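HTH-type transcriptional repressor NemR (Escherichia coli, PDB 4YZE) represses transcription of the nemRA-gloA operon by binding the NemR box and takes part in the response to electrophiles and reactive chlorine species such as bleach. Local coordinates at residues Gln93-Gln98 with Glu183-Ala188; Tyr166-Gly171 with Ala190-Ile195; Leu109-Ser114 with Ala172-Lys177; Asp86-Tyr91 with Gln141-Gly146. The protein carries 5 engineered substitutions. One frame throughout, in Å; residues are numbered along the deposited sequence.

Following the chain from the N terminus, helix 84-97 supplies two starts: D86-Y91 opens contact 4 and Q93-Q98 opens contact 1. Helix 109-114 then opens contact 3, and helix 122-148 closes contact 4, whose loop therefore crosses those of contacts 1 and 3. Helix 158-179 opens contact 2 and, directly afterwards, closes contact 3, which is nested inside contact 1. Helix 183-195 closes contact 1 and finally contact 2; contact 2 crosses both 1 and 3 but follows 4 in series. Together they tie five helices of the C-terminal regulatory domain, and T95 of contact 1 touches W169 of contact 2.

Contact 1 of 4, residues Gln93-Gln98 with Glu183-Ala188; sequences QQTLNQ and EPLENA
L96 meets both L185 and E186 where helix 84-97 and helix 183-195 run nearly antiparallel, the axes of the two short segments 9.6 Å apart at 167°. L96 CG lies 4.0 Å from L185 CB, the two leucines lying alongside and pointing opposite ways. Its forked end then straddles the stem of the glutamate: L96 CD1 and L96 CD2 are each 3.8 Å from E186 CG, with the glutamate chain roughly perpendicular to the leucine. E186 puts CG beside its own backbone N (chi1 -60°) and extends beyond it, and it is CG, not the carboxylate, that touches L96. On the other flank L185 points toward helix 84-97 and its CD2 stops 4.0 Å from T95 CG2. The threonine turns this methyl anti to its backbone N (chi1 -60°, measured to OG1), which sends the hydroxyl the other way, to hydrogen bonds with W169 NE1 and Y91 O. With an alanine in place of L96, L185 CB and the E186 stem would probably lose their apolar cover. F182 and L189 also pack on L96, and N173 on T95 and L185. Across these two segments, then, cohesion is purely apolar: even the threonine and the glutamate offer carbon, one keeping its hydroxyl bonded elsewhere, the other lying at the exposed margin.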
loop_
_atom_site.group_PDB
_atom_site.type_symbol
_atom_site.label_atom_id
_atom_site.label_comp_id
_atom_site.label_asym_id
_atom_site.label_seq_id
_atom_site.Cartn_x
_atom_site.Cartn_y
_atom_site.Cartn_z
ATOM N N GLN A 93 -5.588 -14.494 -7.971
ATOM C CA GLN A 93 -5.920 -15.714 -7.228
ATOM C C GLN A 93 -4.680 -16.256 -6.509
ATOM O O GLN A 93 -4.763 -16.712 -5.369
ATOM C CB GLN A 93 -6.545 -16.773 -8.147
ATOM C CG GLN A 93 -6.919 -18.086 -7.462
ATOM C CD GLN A 93 -8.016 -17.936 -6.419
ATOM O OE1 GLN A 93 -7.825 -18.267 -5.244
ATOM N NE2 GLN A 93 -9.175 -17.446 -6.845
ATOM N N GLN A 94 -3.530 -16.187 -7.176
ATOM C CA GLN A 94 -2.257 -16.575 -6.558
ATOM C C GLN A 94 -1.919 -15.690 -5.350
ATOM O O GLN A 94 -1.430 -16.169 -4.333
ATOM C CB GLN A 94 -1.124 -16.471 -7.579
ATOM C CG GLN A 94 -0.281 -17.729 -7.733
ATOM C CD GLN A 94 -0.453 -18.378 -9.099
ATOM O OE1 GLN A 94 -1.577 -18.574 -9.567
ATOM N NE2 GLN A 94 0.662 -18.704 -9.748
ATOM N N THR A 95 -2.177 -14.393 -5.486
ATOM C CA THR A 95 -1.969 -13.455 -4.399
ATOM C C THR A 95 -2.807 -13.890 -3.213
ATOM O O THR A 95 -2.316 -13.916 -2.074
ATOM C CB THR A 95 -2.370 -12.035 -4.804
ATOM O OG1 THR A 95 -1.586 -11.619 -5.926
ATOM C CG2 THR A 95 -2.148 -11.075 -3.648
ATOM N N LEU A 96 -4.065 -14.248 -3.479
ATOM C CA LEU A 96 -4.944 -14.798 -2.435
ATOM C C LEU A 96 -4.354 -16.030 -1.762
ATOM O O LEU A 96 -4.435 -16.178 -0.535
ATOM C CB LEU A 96 -6.315 -15.146 -3.005
ATOM C CG LEU A 96 -7.533 -14.372 -2.517
ATOM C CD1 LEU A 96 -8.789 -14.815 -3.256
ATOM C CD2 LEU A 96 -7.719 -14.549 -1.028
ATOM N N ASN A 97 -3.768 -16.925 -2.550
ATOM C CA ASN A 97 -3.244 -18.169 -1.985
ATOM C C ASN A 97 -1.982 -17.928 -1.166
ATOM O O ASN A 97 -1.818 -18.463 -0.075
ATOM C CB ASN A 97 -2.943 -19.169 -3.100
ATOM C CG ASN A 97 -4.170 -19.527 -3.917
ATOM O OD1 ASN A 97 -5.303 -19.339 -3.479
ATOM N ND2 ASN A 97 -3.944 -20.049 -5.118
ATOM N N GLN A 98 -1.093 -17.110 -1.722
ATOM C CA GLN A 98 0.207 -16.822 -1.130
ATOM C C GLN A 98 0.130 -15.707 -0.092
ATOM O O GLN A 98 1.142 -15.086 0.236
ATOM C CB GLN A 98 1.206 -16.442 -2.229
ATOM C CG GLN A 98 1.507 -17.589 -3.189
ATOM C CD GLN A 98 2.318 -17.162 -4.398
ATOM O OE1 GLN A 98 2.901 -16.076 -4.424
ATOM N NE2 GLN A 98 2.356 -18.020 -5.412
ATOM N N GLU A 183 -10.365 -10.528 2.975
ATOM C CA GLU A 183 -11.498 -9.878 2.299
ATOM C C GLU A 183 -11.072 -8.809 1.270
ATOM O O GLU A 183 -11.624 -8.763 0.184
ATOM C CB GLU A 183 -12.509 -9.328 3.316
ATOM C CG GLU A 183 -13.861 -8.943 2.730
ATOM C CD GLU A 183 -13.833 -7.586 2.038
ATOM O OE1 GLU A 183 -12.977 -6.745 2.418
ATOM O OE2 GLU A 183 -14.665 -7.365 1.118
ATOM N N PRO A 184 -10.082 -7.962 1.597
ATOM C CA PRO A 184 -9.675 -6.999 0.570
ATOM C C PRO A 184 -9.149 -7.667 -0.694
ATOM O O PRO A 184 -9.367 -7.126 -1.791
ATOM C CB PRO A 184 -8.530 -6.229 1.256
ATOM C CG PRO A 184 -8.856 -6.295 2.756
ATOM C CD PRO A 184 -9.474 -7.670 2.924
ATOM N N LEU A 185 -8.465 -8.803 -0.557
ATOM C CA LEU A 185 -7.957 -9.534 -1.735
ATOM C C LEU A 185 -9.112 -10.198 -2.513
ATOM O O LEU A 185 -9.151 -10.106 -3.732
ATOM C CB LEU A 185 -6.880 -10.562 -1.347
ATOM C CG LEU A 185 -5.687 -9.918 -0.610
ATOM C CD1 LEU A 185 -4.757 -10.943 0.089
ATOM C CD2 LEU A 185 -4.898 -9.072 -1.579
ATOM N N GLU A 186 -10.047 -10.853 -1.813
ATOM C CA GLU A 186 -11.176 -11.494 -2.497
ATOM C C GLU A 186 -11.977 -10.394 -3.153
ATOM O O GLU A 186 -12.467 -10.552 -4.258
ATOM C CB GLU A 186 -12.079 -12.309 -1.547
ATOM C CG GLU A 186 -11.364 -13.437 -0.831
ATOM C CD GLU A 186 -12.232 -14.129 0.232
ATOM O OE1 GLU A 186 -12.991 -13.438 0.954
ATOM O OE2 GLU A 186 -12.148 -15.373 0.342
ATOM N N ASN A 187 -12.095 -9.257 -2.486
ATOM C CA ASN A 187 -12.899 -8.201 -3.068
ATOM C C ASN A 187 -12.212 -7.624 -4.305
ATOM O O ASN A 187 -12.880 -7.311 -5.293
ATOM C CB ASN A 187 -13.229 -7.107 -2.050
ATOM C CG ASN A 187 -14.134 -6.039 -2.635
ATOM O OD1 ASN A 187 -15.234 -6.332 -3.105
ATOM N ND2 ASN A 187 -13.670 -4.803 -2.622
ATOM N N ALA A 188 -10.882 -7.511 -4.267
ATOM C CA ALA A 188 -10.149 -7.045 -5.446
ATOM C C ALA A 188 -10.323 -8.011 -6.617
ATOM O O ALA A 188 -10.553 -7.576 -7.739
ATOM C CB ALA A 188 -8.653 -6.807 -5.147
#

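Contact 2 of 4, residues Tyr166-Gly171 with Ala190-Ile195; sequences YALWLG and AHVKNI
L168 carries the first segment's whole share of this buried contact, reaching across to H191 and V192 from the middle of Y166-G171. At the start of that segment, Y166 packs instead on A132, V135 and I136 of helix 122-148 and on T110, and it also meets Q175 of the second subunit. L168 comes two residues later, and its CB points toward helix 183-195. Its CG stands anti to the backbone N (chi1 -154°), which carries CD1 outward until it lies 3.9 Å from V192 CG2. Leucine and valine lie side by side, their ends directed contrary ways. The same L168 CD1 reaches the imidazole of H191, 4.3 Å from its CD2, approaching the ring obliquely. That ring is steadied from within its own helix: I195 CG1 rests 3.3 Å above one face, offset toward the rim. W169 follows, its ring stacked on that of Y91. L170 packs on V111 and on L174 of the second subunit, while G171 continues the helix with its N bonded to A167 O at 2.9 Å. Between these two segments one leucine methyl does the touching, the nearest CA atoms, L168 CA and V192 CA, being 9.3 Å apart. V192 is enclosed further by L165, L89 and Y92, and H191 packs on V164 of the second subunit. Such pairing of the last two long helices, both also touching the partner chain, is characteristic of the four-helix dimer interface of TetR-family repressors.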
loop_
_atom_site.group_PDB
_atom_site.type_symbol
_atom_site.label_atom_id
_atom_site.label_comp_id
_atom_site.label_asym_id
_atom_site.label_seq_id
_atom_site.Cartn_x
_atom_site.Cartn_y
_atom_site.Cartn_z
ATOM N N TYR A 166 -2.176 -2.872 -10.686
ATOM C CA TYR A 166 -1.045 -2.977 -9.763
ATOM C C TYR A 166 -1.336 -2.167 -8.511
ATOM O O TYR A 166 -1.136 -2.647 -7.399
ATOM C CB TYR A 166 0.255 -2.527 -10.440
ATOM C CG TYR A 166 1.448 -2.653 -9.520
ATOM C CD1 TYR A 166 1.996 -3.895 -9.233
ATOM C CD2 TYR A 166 2.002 -1.540 -8.912
ATOM C CE1 TYR A 166 3.079 -4.030 -8.383
ATOM C CE2 TYR A 166 3.102 -1.659 -8.050
ATOM C CZ TYR A 166 3.630 -2.907 -7.793
ATOM O OH TYR A 166 4.707 -3.048 -6.940
ATOM N N ALA A 167 -1.831 -0.943 -8.682
ATOM C CA ALA A 167 -2.150 -0.117 -7.515
ATOM C C ALA A 167 -3.186 -0.844 -6.666
ATOM O O ALA A 167 -3.103 -0.866 -5.438
ATOM C CB ALA A 167 -2.666 1.216 -7.937
ATOM N N LEU A 168 -4.154 -1.471 -7.329
ATOM C CA LEU A 168 -5.218 -2.181 -6.603
ATOM C C LEU A 168 -4.666 -3.348 -5.785
ATOM O O LEU A 168 -5.033 -3.547 -4.612
ATOM C CB LEU A 168 -6.262 -2.698 -7.597
ATOM C CG LEU A 168 -7.729 -2.951 -7.238
ATOM C CD1 LEU A 168 -8.291 -4.124 -8.041
ATOM C CD2 LEU A 168 -7.986 -3.148 -5.782
ATOM N N TRP A 169 -3.816 -4.140 -6.427
ATOM C CA TRP A 169 -3.152 -5.277 -5.792
ATOM C C TRP A 169 -2.335 -4.841 -4.569
ATOM O O TRP A 169 -2.357 -5.495 -3.525
ATOM C CB TRP A 169 -2.229 -5.922 -6.836
ATOM C CG TRP A 169 -1.358 -7.037 -6.341
ATOM C CD1 TRP A 169 -1.659 -8.370 -6.326
ATOM C CD2 TRP A 169 -0.019 -6.923 -5.825
ATOM N NE1 TRP A 169 -0.597 -9.088 -5.820
ATOM C CE2 TRP A 169 0.419 -8.224 -5.503
ATOM C CE3 TRP A 169 0.850 -5.848 -5.607
ATOM C CZ2 TRP A 169 1.693 -8.481 -4.964
ATOM C CZ3 TRP A 169 2.112 -6.104 -5.069
ATOM C CH2 TRP A 169 2.518 -7.412 -4.755
ATOM N N LEU A 170 -1.627 -3.726 -4.715
ATOM C CA LEU A 170 -0.776 -3.168 -3.664
ATOM C C LEU A 170 -1.640 -2.719 -2.491
ATOM O O LEU A 170 -1.388 -3.085 -1.328
ATOM C CB LEU A 170 0.047 -1.983 -4.255
ATOM C CG LEU A 170 1.575 -1.965 -4.153
ATOM C CD1 LEU A 170 2.128 -0.652 -4.697
ATOM C CD2 LEU A 170 2.056 -2.165 -2.724
ATOM N N GLY A 171 -2.695 -1.964 -2.784
ATOM C CA GLY A 171 -3.522 -1.415 -1.713
ATOM C C GLY A 171 -4.307 -2.509 -1.004
ATOM O O GLY A 171 -4.544 -2.467 0.217
ATOM N N ALA A 190 -12.782 -10.081 -7.178
ATOM C CA ALA A 190 -14.141 -10.031 -7.716
ATOM C C ALA A 190 -14.322 -8.782 -8.582
ATOM O O ALA A 190 -15.022 -8.820 -9.592
ATOM C CB ALA A 190 -15.175 -10.080 -6.605
ATOM N N HIS A 191 -13.668 -7.683 -8.206
ATOM C CA HIS A 191 -13.810 -6.452 -8.983
ATOM C C HIS A 191 -13.055 -6.531 -10.326
ATOM O O HIS A 191 -13.559 -6.056 -11.366
ATOM C CB HIS A 191 -13.426 -5.236 -8.144
ATOM C CG HIS A 191 -13.338 -3.951 -8.909
ATOM N ND1 HIS A 191 -14.420 -3.119 -9.102
ATOM C CD2 HIS A 191 -12.278 -3.327 -9.476
ATOM C CE1 HIS A 191 -14.038 -2.051 -9.781
ATOM N NE2 HIS A 191 -12.739 -2.150 -10.017
ATOM N N VAL A 192 -11.882 -7.160 -10.316
ATOM C CA VAL A 192 -11.147 -7.401 -11.557
ATOM C C VAL A 192 -11.959 -8.261 -12.539
ATOM O O VAL A 192 -11.981 -7.986 -13.755
ATOM C CB VAL A 192 -9.784 -8.049 -11.283
ATOM C CG1 VAL A 192 -9.087 -8.417 -12.586
ATOM C CG2 VAL A 192 -8.899 -7.110 -10.448
ATOM N N LYS A 193 -12.621 -9.295 -12.013
ATOM C CA LYS A 193 -13.483 -10.161 -12.829
ATOM C C LYS A 193 -14.532 -9.366 -13.577
ATOM O O LYS A 193 -14.915 -9.725 -14.689
ATOM C CB LYS A 193 -14.199 -11.196 -11.964
ATOM C CG LYS A 193 -13.406 -12.471 -11.720
ATOM C CD LYS A 193 -14.157 -13.424 -10.784
ATOM C CE LYS A 193 -13.291 -14.626 -10.449
ATOM N NZ LYS A 193 -13.841 -15.431 -9.320
ATOM N N ASN A 194 -15.005 -8.288 -12.966
ATOM C CA ASN A 194 -16.049 -7.480 -13.583
ATOM C C ASN A 194 -15.466 -6.416 -14.528
ATOM O O ASN A 194 -16.072 -6.062 -15.530
ATOM C CB ASN A 194 -16.914 -6.836 -12.495
ATOM C CG ASN A 194 -18.206 -6.261 -13.040
ATOM O OD1 ASN A 194 -18.385 -5.042 -13.092
ATOM N ND2 ASN A 194 -19.114 -7.140 -13.456
ATOM N N ILE A 195 -14.275 -5.921 -14.207
ATOM C CA ILE A 195 -13.646 -4.854 -14.983
ATOM C C ILE A 195 -12.981 -5.398 -16.248
ATOM O O ILE A 195 -13.084 -4.798 -17.320
ATOM C CB ILE A 195 -12.616 -4.080 -14.118
ATOM C CG1 ILE A 195 -13.341 -3.272 -13.045
ATOM C CG2 ILE A 195 -11.793 -3.153 -14.970
ATOM C CD1 ILE A 195 -14.500 -2.455 -13.611
#

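Contact 3 of 4, residues Leu109-Ser114 with Ala172-Lys177; sequences LTVKLS and ANLQAK
V111 packs on L174 in an apolar helix crossing inside the C-terminal regulatory domain of a TetR-type repressor, where the short helix 109-114 lies across helix 158-179. The local axes pass 10.4 Å apart at a signed angle of -76°, nearly perpendicular; the apolar part centres on V111, with a lysine pair beside it. V111 points toward the other helix and divides its two methyls between neighbours. CG1, anti to the backbone N (chi1 -171°), receives the end of L174, whose CD2 lies 3.7 Å from V111 CG1. L174 does not itself head for this helix at its CB; its terminal branch bends over to reach the valine, and the two side chains pass flank to flank, running in opposed senses. The second methyl, V111 CG2, sits 4.2 Å from N173 CB, through which the asparagine offers its stem while its ND2 is hydrogen-bonded to W169 O. The patch is close to C108, which plays a central role in the response to reactive chlorine species, the side chain of V111 lying about 4 Å from that of C108. The dimer also bears on it: L174 packs on S114 of the second subunit, and K177 NZ is hydrogen-bonded to S114 O of that subunit. K177 is fully extended (chi1 180°) and reaches across toward K112; at its end the ammonium nitrogen K177 NZ comes 4.3 Å from the methylene K112 CD, while K112 NZ and K177 NZ, like charges, stay 5.2 Å apart.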
loop_
_atom_site.group_PDB
_atom_site.type_symbol
_atom_site.label_atom_id
_atom_site.label_comp_id
_atom_site.label_asym_id
_atom_site.label_seq_id
_atom_site.Cartn_x
_atom_site.Cartn_y
_atom_site.Cartn_z
ATOM N N LEU A 109 7.585 -8.236 -0.009
ATOM C CA LEU A 109 8.746 -7.351 0.118
ATOM C C LEU A 109 8.446 -5.927 -0.325
ATOM O O LEU A 109 8.790 -4.976 0.379
ATOM C CB LEU A 109 9.962 -7.899 -0.634
ATOM C CG LEU A 109 11.325 -7.336 -0.185
ATOM C CD1 LEU A 109 11.622 -7.699 1.265
ATOM C CD2 LEU A 109 12.475 -7.802 -1.075
ATOM N N THR A 110 7.806 -5.774 -1.483
ATOM C CA THR A 110 7.487 -4.434 -1.965
ATOM C C THR A 110 6.613 -3.718 -0.946
ATOM O O THR A 110 6.913 -2.587 -0.534
ATOM C CB THR A 110 6.823 -4.444 -3.359
ATOM O OG1 THR A 110 7.777 -4.869 -4.340
ATOM C CG2 THR A 110 6.352 -3.051 -3.728
ATOM N N VAL A 111 5.574 -4.415 -0.493
ATOM C CA VAL A 111 4.642 -3.860 0.479
ATOM C C VAL A 111 5.334 -3.440 1.771
ATOM O O VAL A 111 5.121 -2.329 2.260
ATOM C CB VAL A 111 3.508 -4.836 0.799
ATOM C CG1 VAL A 111 2.454 -4.137 1.634
ATOM C CG2 VAL A 111 2.882 -5.352 -0.483
ATOM N N LYS A 112 6.165 -4.325 2.320
ATOM C CA LYS A 112 6.894 -4.015 3.535
ATOM C C LYS A 112 7.868 -2.865 3.337
ATOM O O LYS A 112 8.011 -2.001 4.206
ATOM C CB LYS A 112 7.654 -5.245 4.029
ATOM C CG LYS A 112 8.327 -5.050 5.376
ATOM C CD LYS A 112 7.675 -5.932 6.445
ATOM C CE LYS A 112 8.495 -5.978 7.735
ATOM N NZ LYS A 112 8.024 -4.995 8.733
ATOM N N LEU A 113 8.566 -2.863 2.208
ATOM C CA LEU A 113 9.615 -1.861 2.005
ATOM C C LEU A 113 9.063 -0.500 1.523
ATOM O O LEU A 113 9.742 0.526 1.606
ATOM C CB LEU A 113 10.732 -2.414 1.109
ATOM C CG LEU A 113 11.914 -3.061 1.859
ATOM C CD1 LEU A 113 11.458 -4.037 2.940
ATOM C CD2 LEU A 113 12.864 -3.767 0.897
ATOM N N SER A 114 7.820 -0.497 1.051
ATOM C CA SER A 114 7.070 0.747 0.853
ATOM C C SER A 114 7.301 1.751 1.989
ATOM O O SER A 114 7.723 2.884 1.756
ATOM C CB SER A 114 5.597 0.423 0.838
ATOM O OG SER A 114 5.157 0.173 2.163
ATOM N N ALA A 172 -4.696 -3.524 -1.755
ATOM C CA ALA A 172 -5.518 -4.570 -1.158
ATOM C C ALA A 172 -4.667 -5.397 -0.220
ATOM O O ALA A 172 -5.140 -5.823 0.834
ATOM C CB ALA A 172 -6.178 -5.469 -2.237
ATOM N N ASN A 173 -3.430 -5.657 -0.640
ATOM C CA ASN A 173 -2.459 -6.355 0.206
ATOM C C ASN A 173 -2.176 -5.607 1.502
ATOM O O ASN A 173 -2.125 -6.201 2.583
ATOM C CB ASN A 173 -1.153 -6.618 -0.567
ATOM C CG ASN A 173 -1.197 -7.943 -1.331
ATOM O OD1 ASN A 173 -1.242 -9.013 -0.717
ATOM N ND2 ASN A 173 -1.206 -7.878 -2.670
ATOM N N LEU A 174 -2.000 -4.300 1.376
ATOM C CA LEU A 174 -1.715 -3.448 2.514
ATOM C C LEU A 174 -2.852 -3.590 3.491
ATOM O O LEU A 174 -2.665 -3.878 4.677
ATOM C CB LEU A 174 -1.620 -1.989 2.066
ATOM C CG LEU A 174 -0.252 -1.325 2.173
ATOM C CD1 LEU A 174 -0.370 0.188 2.071
ATOM C CD2 LEU A 174 0.397 -1.712 3.462
ATOM N N GLN A 175 -4.049 -3.409 2.962
ATOM C CA GLN A 175 -5.254 -3.489 3.751
ATOM C C GLN A 175 -5.501 -4.878 4.318
ATOM O O GLN A 175 -6.036 -5.004 5.417
ATOM C CB GLN A 175 -6.431 -3.095 2.875
ATOM C CG GLN A 175 -7.658 -2.781 3.650
ATOM C CD GLN A 175 -8.655 -2.047 2.817
ATOM O OE1 GLN A 175 -8.382 -1.687 1.668
ATOM N NE2 GLN A 175 -9.831 -1.821 3.381
ATOM N N ALA A 176 -5.167 -5.925 3.561
ATOM C CA ALA A 176 -5.364 -7.290 4.075
ATOM C C ALA A 176 -4.444 -7.463 5.284
ATOM O O ALA A 176 -4.817 -8.037 6.300
ATOM C CB ALA A 176 -5.033 -8.322 3.011
ATOM N N LYS A 177 -3.229 -6.945 5.157
ATOM C CA LYS A 177 -2.207 -7.132 6.173
ATOM C C LYS A 177 -2.637 -6.444 7.465
ATOM O O LYS A 177 -2.648 -7.058 8.542
ATOM C CB LYS A 177 -0.895 -6.542 5.654
ATOM C CG LYS A 177 0.271 -6.640 6.583
ATOM C CD LYS A 177 1.470 -6.049 5.855
ATOM C CE LYS A 177 2.632 -5.762 6.770
ATOM N NZ LYS A 177 3.558 -4.789 6.117
#

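Contact 4 of 4, residues Asp86-Tyr91 with Gln141-Gly146; sequences DRILAY and QALENG
I88 sets its terminal methyl against A142 and L143, and this buried trio is the tight part of the contact. I88 CD1 approaches L143 CD2 to 3.5 Å, close for two methyls, and L143 CG to 3.9 Å, the two side chains standing nearly square to each other. I88 CD1 also lies 4.0 Å from A142 CB. The isoleucine holds CG1 anti to its carbonyl carbon (chi1 -72°) and continues extended to CD1, which gives the chain its reach. L152 covers I88 further, while F154, I196 and A162 enclose L143.

Away from this core the segments part. R87 starts toward helix 122-148, yet its side chain does not reach the other segment, the guanidinium being hydrogen-bonded to G82 O and L77 O. Q141 lies on the exposed side and spends its amide within its own helix: Q141 NE2 donates to N145 OD1 at 3.1 Å, a bent bond (143° at the hydrogen) with the donor well above the carbonyl plane. Apolar knitting of helix 84-97 to the long helix 122-148, here with no atom of the partner subunit touching D86-Y91 or Q141-G146, belongs to the helical C-terminal core of the TetR fold.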
loop_
_atom_site.group_PDB
_atom_site.type_symbol
_atom_site.label_atom_id
_atom_site.label_comp_id
_atom_site.label_asym_id
_atom_site.label_seq_id
_atom_site.Cartn_x
_atom_site.Cartn_y
_atom_site.Cartn_z
ATOM N N ASP A 86 -8.014 -15.430 -18.127
ATOM C CA ASP A 86 -7.782 -16.424 -17.079
ATOM C C ASP A 86 -6.453 -16.181 -16.367
ATOM O O ASP A 86 -6.342 -16.330 -15.143
ATOM C CB ASP A 86 -7.764 -17.834 -17.665
ATOM C CG ASP A 86 -9.075 -18.216 -18.333
ATOM O OD1 ASP A 86 -10.144 -17.705 -17.921
ATOM O OD2 ASP A 86 -9.026 -19.051 -19.265
ATOM N N ARG A 87 -5.437 -15.822 -17.139
ATOM C CA ARG A 87 -4.108 -15.635 -16.576
ATOM C C ARG A 87 -4.048 -14.399 -15.687
ATOM O O ARG A 87 -3.464 -14.425 -14.614
ATOM C CB ARG A 87 -3.063 -15.580 -17.687
ATOM C CG ARG A 87 -2.933 -16.905 -18.425
ATOM C CD ARG A 87 -2.100 -16.742 -19.681
ATOM N NE ARG A 87 -2.425 -17.752 -20.682
ATOM C CZ ARG A 87 -1.724 -17.964 -21.791
ATOM N NH1 ARG A 87 -0.641 -17.239 -22.043
ATOM N NH2 ARG A 87 -2.103 -18.908 -22.642
ATOM N N ILE A 88 -4.681 -13.323 -16.125
ATOM C CA ILE A 88 -4.768 -12.137 -15.293
ATOM C C ILE A 88 -5.501 -12.418 -13.979
ATOM O O ILE A 88 -5.026 -12.006 -12.910
ATOM C CB ILE A 88 -5.390 -10.975 -16.056
ATOM C CG1 ILE A 88 -4.383 -10.470 -17.084
ATOM C CG2 ILE A 88 -5.767 -9.843 -15.113
ATOM C CD1 ILE A 88 -4.965 -9.518 -18.099
ATOM N N LEU A 89 -6.625 -13.137 -14.038
ATOM C CA LEU A 89 -7.344 -13.467 -12.820
ATOM C C LEU A 89 -6.463 -14.310 -11.897
ATOM O O LEU A 89 -6.551 -14.202 -10.673
ATOM C CB LEU A 89 -8.654 -14.198 -13.126
ATOM C CG LEU A 89 -9.650 -13.396 -13.962
ATOM C CD1 LEU A 89 -10.950 -14.147 -14.132
ATOM C CD2 LEU A 89 -9.910 -12.030 -13.357
ATOM N N ALA A 90 -5.606 -15.140 -12.488
ATOM C CA ALA A 90 -4.766 -16.036 -11.706
ATOM C C ALA A 90 -3.743 -15.241 -10.872
ATOM O O ALA A 90 -3.350 -15.662 -9.780
ATOM C CB ALA A 90 -4.081 -17.044 -12.616
ATOM N N TYR A 91 -3.326 -14.096 -11.404
ATOM C CA TYR A 91 -2.439 -13.178 -10.707
ATOM C C TYR A 91 -3.071 -12.789 -9.390
ATOM O O TYR A 91 -2.417 -12.840 -8.349
ATOM C CB TYR A 91 -2.190 -11.947 -11.584
ATOM C CG TYR A 91 -1.488 -10.754 -10.950
ATOM C CD1 TYR A 91 -0.153 -10.822 -10.553
ATOM C CD2 TYR A 91 -2.145 -9.530 -10.829
ATOM C CE1 TYR A 91 0.494 -9.705 -10.010
ATOM C CE2 TYR A 91 -1.522 -8.422 -10.290
ATOM C CZ TYR A 91 -0.199 -8.505 -9.882
ATOM O OH TYR A 91 0.411 -7.374 -9.351
ATOM N N GLN A 141 1.059 -5.907 -21.218
ATOM C CA GLN A 141 1.198 -6.718 -22.420
ATOM C C GLN A 141 0.091 -7.785 -22.468
ATOM O O GLN A 141 -0.484 -8.050 -23.538
ATOM C CB GLN A 141 2.592 -7.347 -22.488
ATOM C CG GLN A 141 2.902 -8.025 -23.816
ATOM C CD GLN A 141 2.782 -7.080 -25.019
ATOM O OE1 GLN A 141 3.602 -6.171 -25.189
ATOM N NE2 GLN A 141 1.755 -7.293 -25.859
ATOM N N ALA A 142 -0.223 -8.366 -21.305
ATOM C CA ALA A 142 -1.289 -9.374 -21.208
ATOM C C ALA A 142 -2.629 -8.784 -21.613
ATOM O O ALA A 142 -3.411 -9.429 -22.323
ATOM C CB ALA A 142 -1.379 -9.949 -19.785
ATOM N N LEU A 143 -2.905 -7.567 -21.147
ATOM C CA LEU A 143 -4.161 -6.908 -21.479
ATOM C C LEU A 143 -4.265 -6.672 -22.992
ATOM O O LEU A 143 -5.317 -6.913 -23.585
ATOM C CB LEU A 143 -4.325 -5.599 -20.708
ATOM C CG LEU A 143 -4.509 -5.756 -19.186
ATOM C CD1 LEU A 143 -4.165 -4.461 -18.485
ATOM C CD2 LEU A 143 -5.930 -6.198 -18.826
ATOM N N GLU A 144 -3.174 -6.208 -23.599
ATOM C CA GLU A 144 -3.152 -5.897 -25.028
ATOM C C GLU A 144 -3.337 -7.181 -25.842
ATOM O O GLU A 144 -4.173 -7.230 -26.746
ATOM C CB GLU A 144 -1.847 -5.183 -25.395
ATOM C CG GLU A 144 -1.657 -4.909 -26.880
ATOM C CD GLU A 144 -2.666 -3.924 -27.439
ATOM O OE1 GLU A 144 -2.810 -3.864 -28.682
ATOM O OE2 GLU A 144 -3.311 -3.204 -26.649
ATOM N N ASN A 145 -2.586 -8.222 -25.477
ATOM C CA ASN A 145 -2.746 -9.537 -26.081
ATOM C C ASN A 145 -4.191 -10.020 -26.017
ATOM O O ASN A 145 -4.710 -10.569 -26.989
ATOM C CB ASN A 145 -1.846 -10.566 -25.393
ATOM C CG ASN A 145 -0.376 -10.343 -25.687
ATOM O OD1 ASN A 145 -0.022 -9.714 -26.679
ATOM N ND2 ASN A 145 0.488 -10.873 -24.827
ATOM N N GLY A 146 -4.816 -9.829 -24.856
ATOM C CA GLY A 146 -6.181 -10.252 -24.615
ATOM C C GLY A 146 -7.151 -9.527 -25.529
ATOM O O GLY A 146 -8.129 -10.126 -26.000
#